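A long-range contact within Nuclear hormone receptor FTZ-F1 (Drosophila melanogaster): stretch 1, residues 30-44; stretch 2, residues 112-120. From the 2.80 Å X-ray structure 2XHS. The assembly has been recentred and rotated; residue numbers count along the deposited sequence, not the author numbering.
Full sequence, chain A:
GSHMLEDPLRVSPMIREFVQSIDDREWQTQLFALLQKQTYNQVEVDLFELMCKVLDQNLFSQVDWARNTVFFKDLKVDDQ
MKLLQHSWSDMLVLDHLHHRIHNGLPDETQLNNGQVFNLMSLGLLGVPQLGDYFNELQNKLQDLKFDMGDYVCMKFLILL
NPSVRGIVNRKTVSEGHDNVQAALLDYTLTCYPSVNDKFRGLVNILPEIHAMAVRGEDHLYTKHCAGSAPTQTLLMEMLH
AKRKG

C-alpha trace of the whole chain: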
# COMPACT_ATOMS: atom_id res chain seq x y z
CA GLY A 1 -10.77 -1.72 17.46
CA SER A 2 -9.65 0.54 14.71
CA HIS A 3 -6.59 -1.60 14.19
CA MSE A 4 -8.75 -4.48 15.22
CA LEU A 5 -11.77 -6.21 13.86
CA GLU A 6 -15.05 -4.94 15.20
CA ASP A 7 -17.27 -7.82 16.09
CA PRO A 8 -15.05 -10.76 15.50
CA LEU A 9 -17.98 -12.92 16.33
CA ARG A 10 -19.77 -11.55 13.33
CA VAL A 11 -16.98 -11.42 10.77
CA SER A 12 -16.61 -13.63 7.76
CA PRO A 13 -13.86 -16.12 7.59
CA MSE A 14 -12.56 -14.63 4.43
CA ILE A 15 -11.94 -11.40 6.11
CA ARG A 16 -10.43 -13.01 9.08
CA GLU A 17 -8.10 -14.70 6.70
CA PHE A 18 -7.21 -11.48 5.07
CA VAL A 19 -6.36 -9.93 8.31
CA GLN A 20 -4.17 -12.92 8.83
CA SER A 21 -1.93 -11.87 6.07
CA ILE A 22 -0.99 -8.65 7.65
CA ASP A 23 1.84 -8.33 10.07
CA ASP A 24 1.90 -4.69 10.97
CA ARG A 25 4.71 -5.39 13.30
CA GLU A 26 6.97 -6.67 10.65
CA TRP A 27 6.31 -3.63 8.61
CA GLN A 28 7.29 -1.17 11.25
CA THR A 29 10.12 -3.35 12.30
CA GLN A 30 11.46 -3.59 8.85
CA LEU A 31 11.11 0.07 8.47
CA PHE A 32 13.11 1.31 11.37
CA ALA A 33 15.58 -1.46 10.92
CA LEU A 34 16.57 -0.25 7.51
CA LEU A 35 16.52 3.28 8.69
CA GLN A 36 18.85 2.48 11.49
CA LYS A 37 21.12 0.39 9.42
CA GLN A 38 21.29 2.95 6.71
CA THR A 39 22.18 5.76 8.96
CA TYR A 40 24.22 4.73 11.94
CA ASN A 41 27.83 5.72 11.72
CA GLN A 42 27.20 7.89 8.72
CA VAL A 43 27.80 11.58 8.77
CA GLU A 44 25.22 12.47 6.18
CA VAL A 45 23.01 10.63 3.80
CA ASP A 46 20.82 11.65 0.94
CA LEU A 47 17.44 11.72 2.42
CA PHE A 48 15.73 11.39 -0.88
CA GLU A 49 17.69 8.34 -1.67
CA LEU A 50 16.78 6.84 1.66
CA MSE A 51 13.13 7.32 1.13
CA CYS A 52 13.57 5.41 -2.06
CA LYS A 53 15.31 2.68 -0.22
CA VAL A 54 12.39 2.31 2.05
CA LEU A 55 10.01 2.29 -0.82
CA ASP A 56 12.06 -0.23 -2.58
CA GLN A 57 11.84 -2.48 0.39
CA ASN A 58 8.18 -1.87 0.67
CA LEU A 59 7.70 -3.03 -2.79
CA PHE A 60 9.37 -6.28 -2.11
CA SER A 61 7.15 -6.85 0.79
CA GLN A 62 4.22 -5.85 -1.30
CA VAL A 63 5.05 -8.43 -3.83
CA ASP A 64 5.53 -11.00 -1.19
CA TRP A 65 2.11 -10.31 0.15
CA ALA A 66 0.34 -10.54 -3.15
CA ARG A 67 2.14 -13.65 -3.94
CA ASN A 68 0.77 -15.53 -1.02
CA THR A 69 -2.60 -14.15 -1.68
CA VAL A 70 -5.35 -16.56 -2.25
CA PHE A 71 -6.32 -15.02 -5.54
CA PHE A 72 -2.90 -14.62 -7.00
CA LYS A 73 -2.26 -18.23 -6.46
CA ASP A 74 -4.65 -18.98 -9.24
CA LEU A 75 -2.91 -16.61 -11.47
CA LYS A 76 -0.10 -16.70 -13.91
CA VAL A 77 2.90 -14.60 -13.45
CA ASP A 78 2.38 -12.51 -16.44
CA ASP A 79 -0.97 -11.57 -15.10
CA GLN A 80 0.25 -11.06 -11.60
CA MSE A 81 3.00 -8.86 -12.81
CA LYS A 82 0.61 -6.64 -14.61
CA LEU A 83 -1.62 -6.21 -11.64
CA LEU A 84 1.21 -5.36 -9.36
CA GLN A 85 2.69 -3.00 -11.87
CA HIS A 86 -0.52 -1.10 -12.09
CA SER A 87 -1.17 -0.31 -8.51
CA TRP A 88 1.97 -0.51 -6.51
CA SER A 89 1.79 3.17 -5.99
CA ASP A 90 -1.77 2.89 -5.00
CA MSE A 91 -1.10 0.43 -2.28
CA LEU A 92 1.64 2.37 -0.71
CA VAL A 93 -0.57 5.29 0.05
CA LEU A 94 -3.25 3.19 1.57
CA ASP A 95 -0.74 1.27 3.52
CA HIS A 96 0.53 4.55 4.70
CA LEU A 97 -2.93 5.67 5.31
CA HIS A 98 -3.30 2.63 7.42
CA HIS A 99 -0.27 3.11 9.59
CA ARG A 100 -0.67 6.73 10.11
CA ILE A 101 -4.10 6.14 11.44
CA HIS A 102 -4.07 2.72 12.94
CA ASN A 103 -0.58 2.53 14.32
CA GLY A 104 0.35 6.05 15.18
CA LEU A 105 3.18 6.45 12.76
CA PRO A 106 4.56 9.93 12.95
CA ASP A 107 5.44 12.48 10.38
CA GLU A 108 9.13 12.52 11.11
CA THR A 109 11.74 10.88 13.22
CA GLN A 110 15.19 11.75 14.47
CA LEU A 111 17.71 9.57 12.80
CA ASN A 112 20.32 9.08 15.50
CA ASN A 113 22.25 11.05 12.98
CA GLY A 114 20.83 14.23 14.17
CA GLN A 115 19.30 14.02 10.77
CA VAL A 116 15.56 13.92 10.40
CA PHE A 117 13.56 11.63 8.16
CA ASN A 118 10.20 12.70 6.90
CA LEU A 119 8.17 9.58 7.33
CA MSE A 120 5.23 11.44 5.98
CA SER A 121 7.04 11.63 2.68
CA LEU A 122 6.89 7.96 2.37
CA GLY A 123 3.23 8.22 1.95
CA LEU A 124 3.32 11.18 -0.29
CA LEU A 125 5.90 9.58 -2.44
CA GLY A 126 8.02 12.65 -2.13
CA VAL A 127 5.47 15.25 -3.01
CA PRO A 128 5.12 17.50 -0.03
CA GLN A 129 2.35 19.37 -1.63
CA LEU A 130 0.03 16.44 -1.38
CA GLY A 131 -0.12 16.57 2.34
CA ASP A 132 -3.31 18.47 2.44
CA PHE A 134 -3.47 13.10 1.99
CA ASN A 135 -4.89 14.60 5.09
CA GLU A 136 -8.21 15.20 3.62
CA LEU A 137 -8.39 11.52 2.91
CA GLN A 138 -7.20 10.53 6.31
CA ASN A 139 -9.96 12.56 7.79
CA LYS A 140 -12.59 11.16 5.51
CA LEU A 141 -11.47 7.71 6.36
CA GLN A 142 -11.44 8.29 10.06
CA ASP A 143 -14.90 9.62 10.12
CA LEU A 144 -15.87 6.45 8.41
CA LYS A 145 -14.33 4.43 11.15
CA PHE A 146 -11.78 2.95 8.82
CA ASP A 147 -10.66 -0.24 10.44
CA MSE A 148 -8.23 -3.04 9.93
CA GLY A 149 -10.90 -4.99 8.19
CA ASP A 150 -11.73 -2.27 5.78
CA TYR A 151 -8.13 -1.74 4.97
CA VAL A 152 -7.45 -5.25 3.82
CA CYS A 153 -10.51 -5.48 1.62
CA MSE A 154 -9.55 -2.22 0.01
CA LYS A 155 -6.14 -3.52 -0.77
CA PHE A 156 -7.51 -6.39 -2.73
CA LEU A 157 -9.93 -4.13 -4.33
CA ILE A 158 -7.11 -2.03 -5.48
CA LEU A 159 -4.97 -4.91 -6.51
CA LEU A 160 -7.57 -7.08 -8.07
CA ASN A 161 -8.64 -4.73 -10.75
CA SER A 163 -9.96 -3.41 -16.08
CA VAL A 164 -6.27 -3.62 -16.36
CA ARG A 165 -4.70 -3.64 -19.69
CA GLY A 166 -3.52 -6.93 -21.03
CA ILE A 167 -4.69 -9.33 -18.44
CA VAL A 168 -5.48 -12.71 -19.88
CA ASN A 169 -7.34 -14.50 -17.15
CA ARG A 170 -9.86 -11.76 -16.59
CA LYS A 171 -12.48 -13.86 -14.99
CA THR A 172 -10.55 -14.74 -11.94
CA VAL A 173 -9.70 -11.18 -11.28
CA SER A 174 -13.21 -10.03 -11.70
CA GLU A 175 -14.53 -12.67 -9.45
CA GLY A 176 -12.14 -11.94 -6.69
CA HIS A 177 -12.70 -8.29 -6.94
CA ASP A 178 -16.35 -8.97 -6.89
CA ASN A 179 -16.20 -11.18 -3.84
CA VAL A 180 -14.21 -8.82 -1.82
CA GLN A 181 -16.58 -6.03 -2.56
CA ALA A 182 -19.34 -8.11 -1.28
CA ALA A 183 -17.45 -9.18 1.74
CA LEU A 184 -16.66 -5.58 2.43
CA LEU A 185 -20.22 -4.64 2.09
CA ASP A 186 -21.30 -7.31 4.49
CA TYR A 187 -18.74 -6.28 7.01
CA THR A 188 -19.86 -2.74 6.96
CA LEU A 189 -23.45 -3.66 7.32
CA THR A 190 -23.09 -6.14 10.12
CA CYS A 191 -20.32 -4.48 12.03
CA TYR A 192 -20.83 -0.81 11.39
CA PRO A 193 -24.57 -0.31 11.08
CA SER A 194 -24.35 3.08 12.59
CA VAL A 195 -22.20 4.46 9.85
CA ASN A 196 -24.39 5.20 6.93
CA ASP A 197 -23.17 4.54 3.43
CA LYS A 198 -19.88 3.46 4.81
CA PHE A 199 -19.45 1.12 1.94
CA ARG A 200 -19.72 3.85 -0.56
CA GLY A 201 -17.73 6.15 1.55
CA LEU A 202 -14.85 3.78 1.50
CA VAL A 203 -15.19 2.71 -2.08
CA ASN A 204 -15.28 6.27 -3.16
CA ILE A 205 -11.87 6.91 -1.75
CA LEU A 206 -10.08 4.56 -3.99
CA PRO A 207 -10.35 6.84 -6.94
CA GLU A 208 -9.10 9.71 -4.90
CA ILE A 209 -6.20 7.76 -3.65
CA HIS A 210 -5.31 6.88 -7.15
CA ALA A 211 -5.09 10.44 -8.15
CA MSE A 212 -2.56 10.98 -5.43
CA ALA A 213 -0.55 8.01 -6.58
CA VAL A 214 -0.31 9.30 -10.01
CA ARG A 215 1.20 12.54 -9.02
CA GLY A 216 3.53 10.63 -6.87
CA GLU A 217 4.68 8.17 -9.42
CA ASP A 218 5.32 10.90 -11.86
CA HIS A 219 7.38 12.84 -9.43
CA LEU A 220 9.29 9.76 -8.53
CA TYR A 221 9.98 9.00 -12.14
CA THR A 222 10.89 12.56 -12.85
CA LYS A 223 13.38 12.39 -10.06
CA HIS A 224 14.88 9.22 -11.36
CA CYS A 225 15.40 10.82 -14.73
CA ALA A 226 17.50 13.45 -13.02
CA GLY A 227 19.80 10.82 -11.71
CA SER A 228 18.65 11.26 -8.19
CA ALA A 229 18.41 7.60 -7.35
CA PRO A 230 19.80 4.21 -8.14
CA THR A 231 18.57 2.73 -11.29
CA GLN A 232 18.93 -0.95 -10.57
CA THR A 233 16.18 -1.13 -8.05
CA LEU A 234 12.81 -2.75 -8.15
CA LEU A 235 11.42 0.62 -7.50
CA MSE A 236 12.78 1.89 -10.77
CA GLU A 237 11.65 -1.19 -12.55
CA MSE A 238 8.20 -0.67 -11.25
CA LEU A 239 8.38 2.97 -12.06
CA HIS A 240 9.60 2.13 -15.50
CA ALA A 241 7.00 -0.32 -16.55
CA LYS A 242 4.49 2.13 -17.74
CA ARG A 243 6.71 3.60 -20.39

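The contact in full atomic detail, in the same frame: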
# COMPACT_ATOMS: atom_id res chain seq x y z
N GLN A 30 10.64 -3.64 10.01
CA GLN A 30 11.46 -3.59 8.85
C GLN A 30 11.78 -2.18 8.57
O GLN A 30 12.82 -1.89 8.07
CB GLN A 30 10.71 -4.13 7.67
CG GLN A 30 11.06 -5.52 7.29
CD GLN A 30 10.17 -6.00 6.21
OE1 GLN A 30 9.51 -5.21 5.56
NE2 GLN A 30 10.12 -7.30 6.03
N LEU A 31 10.86 -1.29 8.82
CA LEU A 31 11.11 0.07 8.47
C LEU A 31 12.20 0.73 9.24
O LEU A 31 13.07 1.32 8.67
CB LEU A 31 9.83 0.86 8.65
CG LEU A 31 9.94 2.25 8.10
CD1 LEU A 31 8.91 3.09 8.68
CD2 LEU A 31 11.25 2.71 8.54
N PHE A 32 12.11 0.71 10.54
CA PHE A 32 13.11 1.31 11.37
C PHE A 32 14.42 0.57 11.31
O PHE A 32 15.46 1.12 11.53
CB PHE A 32 12.58 1.55 12.75
CG PHE A 32 11.49 2.55 12.78
CD1 PHE A 32 11.75 3.87 12.77
CD2 PHE A 32 10.20 2.17 12.77
CE1 PHE A 32 10.77 4.77 12.78
CE2 PHE A 32 9.23 3.08 12.78
CZ PHE A 32 9.52 4.37 12.78
N ALA A 33 14.37 -0.70 11.02
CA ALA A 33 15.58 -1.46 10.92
C ALA A 33 16.45 -0.97 9.80
O ALA A 33 17.63 -0.85 9.95
CB ALA A 33 15.26 -2.86 10.70
N LEU A 34 15.86 -0.75 8.64
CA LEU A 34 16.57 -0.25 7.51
C LEU A 34 17.03 1.14 7.82
O LEU A 34 18.14 1.50 7.59
CB LEU A 34 15.64 -0.23 6.31
CG LEU A 34 16.08 0.11 4.91
CD1 LEU A 34 15.14 -0.50 4.00
CD2 LEU A 34 15.97 1.54 4.75
N LEU A 35 16.16 1.92 8.41
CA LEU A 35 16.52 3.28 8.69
C LEU A 35 17.68 3.33 9.62
O LEU A 35 18.53 4.16 9.48
CB LEU A 35 15.36 4.01 9.34
CG LEU A 35 14.26 4.69 8.56
CD1 LEU A 35 13.35 5.25 9.55
CD2 LEU A 35 14.79 5.76 7.75
N GLN A 36 17.71 2.49 10.62
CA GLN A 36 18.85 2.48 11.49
C GLN A 36 20.07 2.00 10.78
O GLN A 36 21.09 2.61 10.82
CB GLN A 36 18.60 1.54 12.65
CG GLN A 36 19.80 1.29 13.49
CD GLN A 36 20.26 2.52 14.21
OE1 GLN A 36 19.67 3.58 14.08
NE2 GLN A 36 21.31 2.39 14.97
N LYS A 37 19.96 0.92 10.08
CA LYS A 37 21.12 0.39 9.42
C LYS A 37 21.67 1.35 8.41
O LYS A 37 22.85 1.44 8.23
CB LYS A 37 20.80 -0.91 8.75
CG LYS A 37 21.83 -1.32 7.79
CD LYS A 37 21.63 -2.73 7.38
CE LYS A 37 22.67 -3.13 6.40
NZ LYS A 37 22.44 -4.51 5.96
N GLN A 38 20.81 2.05 7.72
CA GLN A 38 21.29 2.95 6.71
C GLN A 38 21.93 4.18 7.24
O GLN A 38 22.58 4.88 6.53
CB GLN A 38 20.20 3.33 5.73
CG GLN A 38 19.73 2.21 4.85
CD GLN A 38 20.83 1.54 4.11
OE1 GLN A 38 21.38 2.10 3.19
NE2 GLN A 38 21.15 0.33 4.49
N THR A 39 21.71 4.50 8.49
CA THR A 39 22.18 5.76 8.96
C THR A 39 23.21 5.75 10.07
O THR A 39 23.92 6.71 10.25
CB THR A 39 21.01 6.55 9.42
OG1 THR A 39 20.35 5.82 10.44
CG2 THR A 39 20.06 6.69 8.31
N TYR A 40 23.29 4.69 10.84
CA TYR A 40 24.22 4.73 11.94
C TYR A 40 25.64 4.80 11.43
O TYR A 40 25.98 4.24 10.41
CB TYR A 40 24.03 3.57 12.88
CG TYR A 40 25.03 2.47 12.73
CD1 TYR A 40 24.96 1.58 11.69
CD2 TYR A 40 26.04 2.31 13.64
CE1 TYR A 40 25.86 0.58 11.56
CE2 TYR A 40 26.96 1.31 13.52
CZ TYR A 40 26.86 0.44 12.48
OH TYR A 40 27.79 -0.57 12.36
N ASN A 41 26.46 5.55 12.13
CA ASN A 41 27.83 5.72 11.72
C ASN A 41 27.97 6.35 10.36
O ASN A 41 28.89 6.04 9.65
CB ASN A 41 28.56 4.38 11.73
CG ASN A 41 29.19 4.06 13.06
OD1 ASN A 41 30.02 4.81 13.56
ND2 ASN A 41 28.82 2.94 13.64
N GLN A 42 27.06 7.21 9.98
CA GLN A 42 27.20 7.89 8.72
C GLN A 42 27.02 9.35 8.95
O GLN A 42 26.08 9.75 9.54
CB GLN A 42 26.16 7.39 7.76
CG GLN A 42 26.47 6.05 7.20
CD GLN A 42 27.32 6.17 6.01
OE1 GLN A 42 27.23 7.14 5.28
NE2 GLN A 42 28.14 5.17 5.76
N VAL A 43 27.94 10.17 8.51
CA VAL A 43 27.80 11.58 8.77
C VAL A 43 26.59 12.20 8.11
O VAL A 43 25.86 12.93 8.72
CB VAL A 43 29.02 12.29 8.29
CG1 VAL A 43 29.20 13.56 9.04
CG2 VAL A 43 30.20 11.40 8.47
N GLU A 44 26.40 11.96 6.83
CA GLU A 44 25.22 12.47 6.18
C GLU A 44 24.84 11.54 5.09
O GLU A 44 25.68 10.85 4.55
CB GLU A 44 25.44 13.85 5.62
CG GLU A 44 25.15 14.92 6.59
CD GLU A 44 24.64 16.16 5.93
OE1 GLU A 44 24.98 16.36 4.75
OE2 GLU A 44 23.93 16.94 6.57
N ASN A 112 19.20 9.57 14.71
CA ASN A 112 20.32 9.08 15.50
C ASN A 112 21.53 9.63 14.79
O ASN A 112 22.67 9.41 15.19
CB ASN A 112 20.35 7.55 15.50
CG ASN A 112 19.30 6.95 16.41
OD1 ASN A 112 18.53 7.66 17.05
ND2 ASN A 112 19.27 5.62 16.48
N ASN A 113 21.25 10.37 13.72
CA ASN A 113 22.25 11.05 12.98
C ASN A 113 22.16 12.46 13.33
O ASN A 113 23.02 13.20 13.00
CB ASN A 113 21.91 11.00 11.52
CG ASN A 113 22.81 10.16 10.78
OD1 ASN A 113 23.49 9.35 11.36
ND2 ASN A 113 22.84 10.33 9.50
N GLY A 114 21.08 12.84 13.95
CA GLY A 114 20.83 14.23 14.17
C GLY A 114 20.20 14.71 12.89
O GLY A 114 19.94 15.87 12.70
N GLN A 115 19.95 13.76 12.02
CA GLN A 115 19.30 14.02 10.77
C GLN A 115 17.86 13.62 10.97
O GLN A 115 17.55 12.81 11.80
CB GLN A 115 19.96 13.20 9.69
CG GLN A 115 20.42 13.99 8.50
CD GLN A 115 21.26 13.19 7.58
OE1 GLN A 115 22.04 12.37 8.02
NE2 GLN A 115 21.11 13.40 6.31
N VAL A 116 16.96 14.20 10.21
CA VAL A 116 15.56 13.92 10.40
C VAL A 116 14.93 13.34 9.15
O VAL A 116 15.06 13.89 8.10
CB VAL A 116 14.84 15.22 10.79
CG1 VAL A 116 13.37 15.03 10.82
CG2 VAL A 116 15.32 15.66 12.12
N PHE A 117 14.21 12.24 9.29
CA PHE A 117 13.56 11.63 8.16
C PHE A 117 12.10 11.91 8.14
O PHE A 117 11.43 11.67 9.10
CB PHE A 117 13.76 10.12 8.17
CG PHE A 117 13.26 9.45 6.94
CD1 PHE A 117 13.95 9.53 5.77
CD2 PHE A 117 12.09 8.75 6.95
CE1 PHE A 117 13.49 8.93 4.67
CE2 PHE A 117 11.65 8.17 5.85
CZ PHE A 117 12.35 8.25 4.72
N ASN A 118 11.59 12.40 7.03
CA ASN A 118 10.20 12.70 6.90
C ASN A 118 9.50 11.46 6.51
O ASN A 118 9.49 11.10 5.38
CB ASN A 118 10.02 13.71 5.81
CG ASN A 118 8.64 14.21 5.72
OD1 ASN A 118 8.02 14.48 6.71
ND2 ASN A 118 8.15 14.35 4.54
N LEU A 119 8.91 10.81 7.49
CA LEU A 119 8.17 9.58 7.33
C LEU A 119 6.96 9.81 6.49
O LEU A 119 6.54 8.99 5.75
CB LEU A 119 7.76 9.05 8.68
CG LEU A 119 8.86 8.50 9.54
CD1 LEU A 119 8.44 8.48 10.94
CD2 LEU A 119 9.11 7.12 9.10
N MSE A 120 6.42 10.99 6.63
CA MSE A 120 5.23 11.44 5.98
C MSE A 120 5.42 11.44 4.50
O MSE A 120 4.50 11.26 3.76
CB MSE A 120 4.94 12.84 6.50
CG MSE A 120 3.70 13.49 6.01
SE MSE A 120 2.15 12.55 6.38
CE MSE A 120 0.98 13.72 5.53

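The contact joins a helix that begins before Gln30 and includes Leu31 and Leu35, and the turn that follows it, to a segment that passes from a loop at Asn112 into a short strand beginning at Val116. The two run in opposite senses: the CA atoms of Leu31 and Leu119 are 10.0 Å apart, those of Leu35 and Phe117 8.9 Å, and those of Thr39 and Asn113 6.6 Å. The backbones therefore draw together toward Thr39, and the total buried area, both sides summed, is a modest 455 Å².

Apolar packing fills the wider part. Leu31, Leu35 and Thr39 recur at four-residue intervals, so their CA-to-CB bonds all point toward the second stretch, as do those of Phe117 and Leu119, two residues apart in the second stretch. Leu31 CD1 meets Leu119 CD2 at 4.1 Å, an ordinary van der Waals separation between methyl groups. Leu35, with chi1 m and chi2 t, places CD2 over one face of the Phe117 ring. CD2 of Leu35 is 4.1 Å from CG of Phe117; it lies 4.2 Å from the ring centroid and 14° off the ring normal, which supports a CH-pi interaction. All four of these side chains are buried.

One hydrogen bond across the contact can be assigned. Asn112 ND2 donates to Gln36 OE1 at 3.2 Å, but the N-H...acceptor angle of 134° makes the bond weak. Gln36 CB points sideways; chi1 t and chi2 p bring the amide nearer to Asn112. Both residues are exposed, so this link lies at the solvent-facing margin.

Within the first stretch, side-chain and backbone hydrogen bonds link Leu35 and Gln36 to the residues that follow. Thr39 OG1 donates to Leu35 O at 2.6 Å, with chi1 p turning the hydroxyl back along the helix. Tyr40 N donates to Gln36 O at 3.0 Å. A type II turn from Thr39 to Gln42 follows, with Asn41 at phi/psi 61/31 and a weak bond from Gln42 N to Thr39 O at 3.2 Å.

Asn113 packs against this turn and has 76 Å² covered by the first stretch, the largest area of any residue here. Its amide orientation is uncertain, so its polar contacts are left unassigned. Gln115 adds a looser contact: its OE1 is 3.7 Å from Glu44 CA and 4.3 Å from Glu44 CG, although Glu44 CB points away. Between Asn113 and Gln115, Gly114 adopts phi/psi 83/6, where a CB would be jammed against the carbonyl O of Asn113; the backbone itself calls for glycine.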